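Local coordinates for activator of Hsp90 ATPase homologue 1/2-like C-terminal domain-containing protein (Rhodobacter sphaeroides, PDB 3PU2) that is of unknown function but belongs to the AHA1 family of the SRPBCC superfamily and is a putative activator of the Hsp90 ATPase, at residues 142-145 with 146-149. Sequence-based numbering, arbitrary orientation.
Sequences EMEE and AYRH
Met143, a selenomethionine, curls in one of its two modelled conformers against the ring of Tyr147, its CE methyl lying 3.6 Å from Tyr147 CE1. CG lies anti to the backbone N (chi1 -171°), and bends at both chi2 and chi3 bring the methyl above the CE1-CZ side of the ring, with SE displaced beyond its rim, 5.1 Å from the centroid of Tyr147 in an oblique Met-aromatic contact. The carbonyl oxygen Met143 O approaches a ring face, 3.1 Å from Tyr147 CD2 and offset toward the rim, while also accepting a weak hydrogen bond from Tyr147 N. Elsewhere, Glu144 OE2 lies over a face of the Arg148 guanidinium, 3.5 Å from Arg148 NH2; no N-H points at the oxygen, making this a purely electrostatic salt bridge. Glu145 O sits above the centre of the His149 imidazole and accepts the bond from His149 N at 3.2 Å. That imidazole is fixed from outside by a hydrogen bond from ND1 to Trp41 O and by stacking on Phe43. Tyr147 meets Phe21 edge-to-face and packs on Leu119 and Met121 of strand 116-124; a serine in its place would probably open a gap against all three and, in that conformer, leave the Met143 methyl without its aromatic partner. These i to i+4 pairings belong to the long C-terminal helix packed against the antiparallel sheet, as in the Bet v 1-like helix-grip fold.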
loop_
_atom_site.group_PDB
_atom_site.type_symbol
_atom_site.label_atom_id
_atom_site.label_comp_id
_atom_site.label_asym_id
_atom_site.label_seq_id
_atom_site.Cartn_x
_atom_site.Cartn_y
_atom_site.Cartn_z
ATOM N N GLU A 142 -8.145 -1.114 -7.744
ATOM C CA GLU A 142 -7.908 -2.210 -6.895
ATOM C C GLU A 142 -7.487 -1.731 -5.567
ATOM O O GLU A 142 -7.622 -2.422 -4.598
ATOM C CB GLU A 142 -6.814 -3.019 -7.487
ATOM C CG GLU A 142 -7.261 -3.784 -8.614
ATOM C CD GLU A 142 -6.233 -4.726 -9.024
ATOM O OE1 GLU A 142 -5.474 -5.125 -8.157
ATOM O OE2 GLU A 142 -6.146 -5.075 -10.202
HETATM N N MSE A 143 -6.952 -0.542 -5.527
HETATM C CA MSE A 143 -6.440 -0.056 -4.292
HETATM C C MSE A 143 -7.515 0.611 -3.476
HETATM O O MSE A 143 -7.368 0.732 -2.290
HETATM C CB MSE A 143 -5.250 0.844 -4.565
HETATM C CG MSE A 143 -4.463 1.258 -3.339
HETATM SE SE MSE A 143 -3.175 0.138 -2.831
HETATM C CE MSE A 143 -3.779 -0.333 -1.261
ATOM N N GLU A 144 -8.628 0.966 -4.093
ATOM C CA GLU A 144 -9.826 1.401 -3.379
ATOM C C GLU A 144 -10.596 0.176 -2.898
ATOM O O GLU A 144 -11.161 0.172 -1.804
ATOM C CB GLU A 144 -10.712 2.277 -4.269
ATOM C CG GLU A 144 -12.026 2.749 -3.612
ATOM C CD GLU A 144 -11.858 3.310 -2.191
ATOM O OE1 GLU A 144 -10.865 4.015 -1.928
ATOM O OE2 GLU A 144 -12.737 3.059 -1.334
ATOM N N GLU A 145 -10.614 -0.873 -3.710
ATOM C CA GLU A 145 -11.299 -2.092 -3.312
ATOM C C GLU A 145 -10.620 -2.607 -2.034
ATOM O O GLU A 145 -11.279 -3.153 -1.139
ATOM C CB GLU A 145 -11.215 -3.139 -4.431
ATOM C CG GLU A 145 -11.798 -4.509 -4.085
ATOM C CD GLU A 145 -11.701 -5.504 -5.244
ATOM O OE1 GLU A 145 -10.580 -5.724 -5.764
ATOM O OE2 GLU A 145 -12.749 -6.070 -5.634
ATOM N N ALA A 146 -9.304 -2.422 -1.942
ATOM C CA ALA A 146 -8.575 -2.876 -0.774
ATOM C C ALA A 146 -8.905 -2.019 0.439
ATOM O O ALA A 146 -9.161 -2.551 1.522
ATOM C CB ALA A 146 -7.078 -2.861 -1.040
ATOM N N TYR A 147 -8.901 -0.699 0.275
ATOM C CA TYR A 147 -9.221 0.171 1.399
ATOM C C TYR A 147 -10.617 -0.131 1.920
ATOM O O TYR A 147 -10.864 -0.090 3.132
ATOM C CB TYR A 147 -9.092 1.637 1.008
ATOM C CG TYR A 147 -7.663 2.037 0.739
ATOM C CD1 TYR A 147 -6.611 1.440 1.436
ATOM C CD2 TYR A 147 -7.352 3.008 -0.215
ATOM C CE1 TYR A 147 -5.295 1.797 1.189
ATOM C CE2 TYR A 147 -6.032 3.368 -0.467
ATOM C CZ TYR A 147 -5.019 2.760 0.238
ATOM O OH TYR A 147 -3.724 3.117 -0.002
ATOM N N ARG A 148 -11.525 -0.461 1.007
ATOM C CA ARG A 148 -12.880 -0.814 1.405
ATOM C C ARG A 148 -12.759 -2.011 2.354
ATOM O O ARG A 148 -13.401 -2.064 3.393
ATOM C CB ARG A 148 -13.714 -1.174 0.175
ATOM C CG ARG A 148 -15.211 -1.083 0.397
ATOM C CD ARG A 148 -15.981 -1.126 -0.918
ATOM N NE ARG A 148 -15.756 0.062 -1.743
ATOM C CZ ARG A 148 -14.926 0.114 -2.781
ATOM N NH1 ARG A 148 -14.231 -0.959 -3.133
ATOM N NH2 ARG A 148 -14.800 1.241 -3.470
ATOM N N HIS A 149 -11.914 -2.969 1.992
ATOM C CA HIS A 149 -11.679 -4.135 2.836
ATOM C C HIS A 149 -11.192 -3.681 4.207
ATOM O O HIS A 149 -11.634 -4.195 5.238
ATOM C CB HIS A 149 -10.599 -5.022 2.228
ATOM C CG HIS A 149 -11.008 -5.691 0.962
ATOM N ND1 HIS A 149 -10.095 -6.112 0.020
ATOM C CD2 HIS A 149 -12.226 -6.051 0.495
ATOM C CE1 HIS A 149 -10.733 -6.702 -0.973
ATOM N NE2 HIS A 149 -12.027 -6.679 -0.709
#